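Local coordinates for Two-component system response regulator/GGDEF domain protein (Aeromonas salmonicida, PDB 3LUF), which probably makes the second messenger 3',3'-c-di-GMP from two GTP molecules as a diguanylate cyclase, this piece being its two tandem magnesium-binding receiver domains, at residues Q143-L149 with L235-S240; A157-L161 with L187-L191. All coordinates share one frame. Numbering follows the deposited sequence.

Contact 1 (Q143-L149 with L235-S240); sequences QLRKQLL and LQCRVS
Residues 143-145 are the last turn of helix 134-145, and from there the chain leaves the helix in a Schellman motif. A type I turn runs from R145 to L148, L148 N bonds R145 O at 3.0 Å, and L148 takes left-handed angles (phi/psi 64/18). L149 N then reaches back weakly to L144 O (3.4 Å), and L149 itself is extended. Facing this end is a regular helical stretch, 235-240, part of helix 232-248; the backbones come nearest at Q147 and Q236, with CA atoms 7.3 Å apart.

Q147 (chi1 m, chi2 t) fills the middle. Its NE2 lies 3.3 Å from Q236 CA, and its OE1 is 3.5 Å from V239 CG1. One water donates to Q147 OE1 and hydrogen-bonds S240 OG, both at 2.7 Å, bridging the segments, which share no direct hydrogen bond. Beside it the packing is apolar, with L144 and L149 m,t, L235 t,p and V239 t: L144 CD2 sits 3.9 Å from L235 CD2 and 3.7 Å from V239 CG2, while L149 CD1 is 3.9 Å from V239 CG1. Q143 OE1 is pressed to 3.4 Å from L235 CD2 and has no polar partner.

Q236 NE2 turns to D99 of the first receiver domain, and K146 NZ bonds V97 O and L98 O there. R238 pairs with D224 of its own chain and of the second subunit.

Pairing of the first and last helices on one face of the parallel sheet, over V129 and L174, is characteristic of the CheY-like receiver fold.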
ATOM      1  N   GLN B 143       4.870  16.806  -6.738  1.00 19.55           N
ATOM      2  CA  GLN B 143       3.702  16.068  -6.249  1.00 19.90           C
ATOM      3  C   GLN B 143       3.833  15.893  -4.726  1.00 18.87           C
ATOM      4  O   GLN B 143       2.895  16.101  -3.997  1.00 17.57           O
ATOM      5  CB  GLN B 143       3.569  14.719  -6.967  1.00 21.43           C
ATOM      6  CG  GLN B 143       3.042  14.812  -8.427  1.00 24.91           C
ATOM      7  CD  GLN B 143       3.227  13.532  -9.274  1.00 29.61           C
ATOM      8  OE1 GLN B 143       4.068  12.672  -8.990  1.00 32.52           O
ATOM      9  NE2 GLN B 143       2.467  13.443 -10.360  1.00 30.25           N
ATOM     10  N   LEU B 144       5.016  15.508  -4.243  1.00 16.82           N
ATOM     11  CA  LEU B 144       5.196  15.339  -2.801  1.00 16.41           C
ATOM     12  C   LEU B 144       5.137  16.649  -2.017  1.00 16.18           C
ATOM     13  O   LEU B 144       4.679  16.680  -0.873  1.00 15.63           O
ATOM     14  CB  LEU B 144       6.512  14.590  -2.511  1.00 15.43           C
ATOM     15  CG  LEU B 144       6.623  13.195  -3.128  1.00 15.66           C
ATOM     16  CD1 LEU B 144       8.044  12.675  -3.029  1.00 18.60           C
ATOM     17  CD2 LEU B 144       5.698  12.192  -2.451  1.00 19.98           C
ATOM     18  N   ARG B 145       5.592  17.742  -2.632  1.00 16.08           N
ATOM     19  CA  ARG B 145       5.522  19.060  -1.993  1.00 17.35           C
ATOM     20  C   ARG B 145       4.055  19.527  -1.856  1.00 18.02           C
ATOM     21  O   ARG B 145       3.736  20.261  -0.918  1.00 18.04           O
ATOM     22  CB  ARG B 145       6.385  20.093  -2.711  1.00 17.67           C
ATOM     23  CG  ARG B 145       7.856  19.859  -2.457  1.00 17.99           C
ATOM     24  CD  ARG B 145       8.785  20.895  -3.055  1.00 23.02           C
ATOM     25  NE  ARG B 145      10.105  20.662  -2.463  1.00 27.31           N
ATOM     26  CZ  ARG B 145      11.257  21.017  -3.011  1.00 30.66           C
ATOM     27  NH1 ARG B 145      11.282  21.640  -4.194  1.00 31.72           N
ATOM     28  NH2 ARG B 145      12.386  20.738  -2.375  1.00 30.29           N
ATOM     29  N   LYS B 146       3.185  19.035  -2.734  1.00 18.36           N
ATOM     30  CA  LYS B 146       1.721  19.278  -2.625  1.00 20.46           C
ATOM     31  C   LYS B 146       1.044  18.359  -1.602  1.00 20.33           C
ATOM     32  O   LYS B 146      -0.165  18.433  -1.375  1.00 22.89           O
ATOM     33  CB  LYS B 146       1.042  19.035  -3.949  1.00 20.99           C
ATOM     34  CG  LYS B 146       1.352  20.073  -5.005  1.00 23.42           C
ATOM     35  CD  LYS B 146       0.145  20.304  -5.873  1.00 29.91           C
ATOM     36  CE  LYS B 146      -0.246  19.024  -6.570  1.00 31.91           C
ATOM     37  NZ  LYS B 146      -1.642  19.128  -7.078  1.00 32.75           N
ATOM     38  N   GLN B 147       1.801  17.443  -1.025  1.00 18.22           N
ATOM     39  CA  GLN B 147       1.335  16.712   0.132  1.00 16.58           C
ATOM     40  C   GLN B 147       1.892  17.398   1.410  1.00 15.21           C
ATOM     41  O   GLN B 147       1.784  16.849   2.496  1.00 15.63           O
ATOM     42  CB  GLN B 147       1.752  15.227   0.054  1.00 16.43           C
ATOM     43  CG  GLN B 147       1.168  14.440  -1.143  1.00 18.38           C
ATOM     44  CD  GLN B 147       1.762  13.043  -1.310  1.00 18.31           C
ATOM     45  OE1 GLN B 147       1.901  12.279  -0.351  1.00 18.69           O
ATOM     46  NE2 GLN B 147       2.068  12.686  -2.554  1.00 20.87           N
ATOM     47  N   LEU B 148       2.495  18.577   1.260  1.00 14.51           N
ATOM     48  CA  LEU B 148       3.137  19.342   2.337  1.00 14.61           C
ATOM     49  C   LEU B 148       4.368  18.683   2.993  1.00 14.20           C
ATOM     50  O   LEU B 148       4.821  19.114   4.064  1.00 13.54           O
ATOM     51  CB  LEU B 148       2.110  19.789   3.403  1.00 15.37           C
ATOM     52  CG  LEU B 148       0.956  20.655   2.847  1.00 17.53           C
ATOM     53  CD1 LEU B 148       0.064  21.004   4.004  1.00 18.09           C
ATOM     54  CD2 LEU B 148       1.485  21.957   2.158  1.00 20.49           C
ATOM     55  N   LEU B 149       4.947  17.696   2.315  1.00 12.77           N
ATOM     56  CA  LEU B 149       6.145  17.051   2.822  1.00 11.90           C
ATOM     57  C   LEU B 149       7.386  17.930   2.592  1.00 13.68           C
ATOM     58  O   LEU B 149       7.406  18.788   1.708  1.00 13.19           O
ATOM     59  CB  LEU B 149       6.346  15.697   2.122  1.00 11.39           C
ATOM     60  CG  LEU B 149       5.297  14.627   2.451  1.00 11.79           C
ATOM     61  CD1 LEU B 149       5.246  13.601   1.333  1.00 13.16           C
ATOM     62  CD2 LEU B 149       5.647  13.949   3.764  1.00 11.62           C
ATOM     63  N   LEU B 235       0.496   8.017  -6.264  1.00 14.98           N
ATOM     64  CA  LEU B 235       1.707   8.346  -5.509  1.00 15.13           C
ATOM     65  C   LEU B 235       1.326   8.784  -4.104  1.00 15.24           C
ATOM     66  O   LEU B 235       1.895   8.289  -3.132  1.00 15.39           O
ATOM     67  CB  LEU B 235       2.549   9.449  -6.204  1.00 15.02           C
ATOM     68  CG  LEU B 235       3.722   9.968  -5.352  1.00 16.47           C
ATOM     69  CD1 LEU B 235       4.792   8.908  -5.141  1.00 15.90           C
ATOM     70  CD2 LEU B 235       4.302  11.212  -5.982  1.00 14.23           C
ATOM     71  N   GLN B 236       0.386   9.724  -4.004  1.00 14.31           N
ATOM     72  CA  GLN B 236      -0.114  10.168  -2.707  1.00 15.28           C
ATOM     73  C   GLN B 236      -0.598   9.033  -1.830  1.00 14.18           C
ATOM     74  O   GLN B 236      -0.246   8.989  -0.669  1.00 14.61           O
ATOM     75  CB  GLN B 236      -1.225  11.210  -2.854  1.00 15.72           C
ATOM     76  CG  GLN B 236      -1.890  11.589  -1.525  1.00 19.28           C
ATOM     77  CD  GLN B 236      -2.781  12.837  -1.658  1.00 27.18           C
ATOM     78  OE1 GLN B 236      -2.561  13.853  -0.987  1.00 29.09           O
ATOM     79  NE2 GLN B 236      -3.741  12.779  -2.569  1.00 27.90           N
ATOM     80  N   CYS B 237      -1.409   8.120  -2.390  1.00 11.95           N
ATOM     81  CA  CYS B 237      -1.949   6.986  -1.634  1.00 11.90           C
ATOM     82  C   CYS B 237      -0.809   6.121  -1.091  1.00 11.14           C
ATOM     83  O   CYS B 237      -0.814   5.754   0.080  1.00 10.62           O
ATOM     84  CB  CYS B 237      -2.839   6.134  -2.550  1.00 10.83           C
ATOM     85  SG  CYS B 237      -3.483   4.667  -1.830  1.00 14.01           S
ATOM     86  N   ARG B 238       0.159   5.807  -1.945  1.00 11.34           N
ATOM     87  CA  ARG B 238       1.263   4.932  -1.489  1.00 12.39           C
ATOM     88  C   ARG B 238       2.109   5.583  -0.383  1.00 11.44           C
ATOM     89  O   ARG B 238       2.516   4.917   0.599  1.00 11.24           O
ATOM     90  CB  ARG B 238       2.187   4.609  -2.664  1.00 11.70           C
ATOM     91  CG  ARG B 238       1.535   3.750  -3.711  1.00 14.52           C
ATOM     92  CD  ARG B 238       1.758   2.239  -3.446  1.00 16.05           C
ATOM     93  NE  ARG B 238       1.295   1.771  -2.144  1.00 15.18           N
ATOM     94  CZ  ARG B 238       0.022   1.536  -1.820  1.00 17.85           C
ATOM     95  NH1 ARG B 238      -0.948   1.779  -2.703  1.00 15.23           N
ATOM     96  NH2 ARG B 238      -0.285   1.098  -0.600  1.00 16.20           N
ATOM     97  N   VAL B 239       2.402   6.864  -0.593  1.00 11.57           N
ATOM     98  CA  VAL B 239       3.202   7.610   0.355  1.00 11.69           C
ATOM     99  C   VAL B 239       2.453   7.678   1.665  1.00 11.23           C
ATOM    100  O   VAL B 239       3.012   7.323   2.702  1.00  9.69           O
ATOM    101  CB  VAL B 239       3.614   8.980  -0.175  1.00 12.11           C
ATOM    102  CG1 VAL B 239       4.138   9.874   0.994  1.00 13.24           C
ATOM    103  CG2 VAL B 239       4.668   8.819  -1.247  1.00 12.10           C
ATOM    104  N   SER B 240       1.159   8.030   1.627  1.00 10.52           N
ATOM    105  CA  SER B 240       0.405   8.106   2.882  1.00 11.06           C
ATOM    106  C   SER B 240       0.383   6.774   3.620  1.00 10.80           C
ATOM    107  O   SER B 240       0.606   6.723   4.836  1.00 11.33           O
ATOM    108  CB  SER B 240      -1.030   8.596   2.639  1.00 11.97           C
ATOM    109  OG  SER B 240      -0.923   9.887   2.109  1.00 13.13           O
TER
HETATM  110  O   HOH W   1       0.612  12.044   1.970  1.00 19.50           O

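Contact 2 (A157-L161 with L187-L191)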
ATOM      1  N   ALA B 157      22.469   7.246  -6.910  1.00 16.27           N
ATOM      2  CA  ALA B 157      22.637   6.564  -5.629  1.00 15.98           C
ATOM      3  C   ALA B 157      23.689   7.203  -4.762  1.00 15.47           C
ATOM      4  O   ALA B 157      23.494   7.345  -3.556  1.00 14.51           O
ATOM      5  CB  ALA B 157      22.957   5.098  -5.838  1.00 15.39           C
ATOM      6  N   ARG B 158      24.813   7.571  -5.373  1.00 16.97           N
ATOM      7  CA  ARG B 158      25.872   8.234  -4.624  1.00 17.62           C
ATOM      8  C   ARG B 158      25.357   9.480  -3.868  1.00 16.60           C
ATOM      9  O   ARG B 158      25.589   9.630  -2.667  1.00 14.84           O
ATOM     10  CB  ARG B 158      27.021   8.525  -5.594  1.00 17.69           C
ATOM     11  CG  ARG B 158      28.215   9.216  -5.076  1.00 22.95           C
ATOM     12  CD  ARG B 158      29.214   9.356  -6.267  1.00 23.65           C
ATOM     13  NE  ARG B 158      29.564   8.051  -6.856  1.00 26.72           N
ATOM     14  CZ  ARG B 158      30.574   7.303  -6.414  1.00 24.99           C
ATOM     15  NH1 ARG B 158      31.321   7.762  -5.424  1.00 26.09           N
ATOM     16  NH2 ARG B 158      30.865   6.134  -6.965  1.00 21.36           N
ATOM     17  N   GLU B 159      24.621  10.353  -4.558  1.00 16.49           N
ATOM     18  CA  GLU B 159      24.047  11.528  -3.924  1.00 16.09           C
ATOM     19  C   GLU B 159      23.003  11.166  -2.856  1.00 14.73           C
ATOM     20  O   GLU B 159      22.970  11.803  -1.817  1.00 14.22           O
ATOM     21  CB  GLU B 159      23.433  12.481  -4.962  1.00 16.81           C
ATOM     22  CG  GLU B 159      22.815  13.719  -4.333  1.00 21.02           C
ATOM     23  CD  GLU B 159      22.474  14.813  -5.336  1.00 25.38           C
ATOM     24  OE1 GLU B 159      22.061  14.496  -6.482  1.00 25.27           O
ATOM     25  OE2 GLU B 159      22.624  15.997  -4.951  1.00 27.63           O
ATOM     26  N   ALA B 160      22.179  10.149  -3.119  1.00 13.06           N
ATOM     27  CA  ALA B 160      21.155   9.688  -2.161  1.00 12.36           C
ATOM     28  C   ALA B 160      21.802   9.332  -0.844  1.00 11.66           C
ATOM     29  O   ALA B 160      21.334   9.730   0.193  1.00 13.18           O
ATOM     30  CB  ALA B 160      20.350   8.493  -2.733  1.00 12.45           C
ATOM     31  N   LEU B 161      22.890   8.559  -0.888  1.00 11.80           N
ATOM     32  CA  LEU B 161      23.576   8.155   0.331  1.00 11.41           C
ATOM     33  C   LEU B 161      24.112   9.346   1.085  1.00 11.93           C
ATOM     34  O   LEU B 161      23.952   9.424   2.292  1.00 13.95           O
ATOM     35  CB  LEU B 161      24.709   7.189   0.016  1.00 10.08           C
ATOM     36  CG  LEU B 161      24.267   5.837  -0.563  1.00  9.36           C
ATOM     37  CD1 LEU B 161      25.348   5.185  -1.408  1.00 11.12           C
ATOM     38  CD2 LEU B 161      23.719   4.822   0.536  1.00  9.48           C
ATOM     39  N   LEU B 187      20.944   0.099  -4.545  1.00 11.61           N
ATOM     40  CA  LEU B 187      20.830   1.114  -3.509  1.00 11.52           C
ATOM     41  C   LEU B 187      19.975   0.568  -2.365  1.00 11.49           C
ATOM     42  O   LEU B 187      20.289   0.750  -1.198  1.00 11.20           O
ATOM     43  CB  LEU B 187      20.230   2.424  -4.052  1.00 11.13           C
ATOM     44  CG  LEU B 187      19.939   3.528  -3.033  1.00 10.89           C
ATOM     45  CD1 LEU B 187      21.199   4.004  -2.281  1.00 11.47           C
ATOM     46  CD2 LEU B 187      19.289   4.695  -3.792  1.00 12.74           C
ATOM     47  N   VAL B 188      18.864  -0.067  -2.700  1.00  9.60           N
ATOM     48  CA  VAL B 188      18.033  -0.628  -1.626  1.00 10.71           C
ATOM     49  C   VAL B 188      18.820  -1.665  -0.782  1.00 11.09           C
ATOM     50  O   VAL B 188      18.756  -1.655   0.441  1.00 11.83           O
ATOM     51  CB  VAL B 188      16.746  -1.214  -2.214  1.00 11.19           C
ATOM     52  CG1 VAL B 188      15.998  -1.965  -1.179  1.00 10.48           C
ATOM     53  CG2 VAL B 188      15.892  -0.052  -2.756  1.00 13.45           C
ATOM     54  N   ARG B 189      19.563  -2.546  -1.440  1.00 11.55           N
ATOM     55  CA  ARG B 189      20.414  -3.494  -0.694  1.00 12.39           C
ATOM     56  C   ARG B 189      21.380  -2.774   0.274  1.00 12.00           C
ATOM     57  O   ARG B 189      21.497  -3.195   1.428  1.00 12.08           O
ATOM     58  CB  ARG B 189      21.190  -4.427  -1.645  1.00 12.71           C
ATOM     59  CG  ARG B 189      20.314  -5.351  -2.496  1.00 16.51           C
ATOM     60  CD  ARG B 189      21.124  -6.580  -3.063  1.00 26.54           C
ATOM     61  NE  ARG B 189      22.343  -6.145  -3.747  1.00 31.00           N
ATOM     62  CZ  ARG B 189      22.390  -5.686  -4.998  1.00 34.30           C
ATOM     63  NH1 ARG B 189      21.277  -5.613  -5.749  1.00 33.80           N
ATOM     64  NH2 ARG B 189      23.557  -5.290  -5.499  1.00 35.21           N
HETATM   65  N   MSE B 190      22.045  -1.695  -0.171  1.00 12.16           N
HETATM   66  CA  MSE B 190      22.943  -0.950   0.690  1.00 10.80           C
HETATM   67  C   MSE B 190      22.210  -0.374   1.903  1.00 10.88           C
HETATM   68  O   MSE B 190      22.692  -0.430   3.049  1.00 11.68           O
HETATM   69  CB  MSE B 190      23.636   0.168  -0.105  1.00 11.38           C
HETATM   70  CG  MSE B 190      24.654  -0.405  -1.063  1.00 12.57           C
HETATM   71 SE   MSE B 190      25.642   1.073  -1.868  1.00 16.07          SE
HETATM   72  CE  MSE B 190      26.443   1.801  -0.314  1.00 16.41           C
ATOM     73  N   LEU B 191      21.037   0.212   1.639  1.00 10.05           N
ATOM     74  CA  LEU B 191      20.272   0.856   2.680  1.00  9.39           C
ATOM     75  C   LEU B 191      19.842  -0.170   3.721  1.00  9.22           C
ATOM     76  O   LEU B 191      19.905   0.070   4.932  1.00 11.05           O
ATOM     77  CB  LEU B 191      19.040   1.618   2.096  1.00  8.70           C
ATOM     78  CG  LEU B 191      19.418   2.847   1.261  1.00 10.67           C
ATOM     79  CD1 LEU B 191      18.136   3.511   0.729  1.00 13.14           C
ATOM     80  CD2 LEU B 191      20.234   3.872   2.072  1.00 12.94           C
TER
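Everything that passes between these two helical turns is apolar. L187 (chi1 t, chi2 p) points at the other helix and sits among three of its residues: its CD1 lies 4.1 Å from A157 CB and 3.9 Å from L161 CD2, and its CD2 is 4.1 Å from A160 CB. L161 starts out sideways, but its end swings across, so that CD2 also comes within 3.9 Å of L191 CD2. On the more exposed side, M190, present as selenomethionine, brings its CE methyl to 3.7 Å from L161 CD1.

The backbone geometry fits this packing. The segments run nearly parallel, their axes 11.2 Å apart at closest and inclined by 25° (signed crossing angle -25°). They are nearer at their N-terminal ends, 6.1 Å between A157 CA and L187 CA, where one partner is only an alanine, and spread to 8.3 Å between L161 CA and L191 CA, where leucine meets leucine. Near-parallel neighbours are expected here: in the receiver fold these are the helices of two successive beta-alpha-beta crossovers, from strand 150-154 to 172-176 and on to 201-207, lying on the same face of the sheet. A160 and L187 both rest on V130 of strand 126-130 beneath them, and L191 settles on I202.

Polar interactions belong to the flanks. R158, pointing away, makes a salt bridge with E181, and E159 OE1 accepts from the backbone N of S155. The magnesium site of D132, D176 and Y178 is close by: the side chain of A157 is about 11 Å from the metal, that of L187 about 8 Å from the side chain of D176.

Overall arrangement
From the N terminus the chain first builds one receiver domain, whose last helix, 106-122, leads into the second, where all four segments lie. Residues 143-149 come first, followed by 157-161. The chain meets the latter again at 187-191, so contact 2 closes a short loop of 25 residues around strand 172-176. Only at 235-240 does contact 1 close the larger loop, of 85 residues, which contains the smaller one whole. Contact 1 joins the first and last helices of the domain beside the first receiver; contact 2 joins two consecutive helices side by side on one face of the sheet, near the metal. Their centres are 22 Å apart and their nearest atoms about 12 Å.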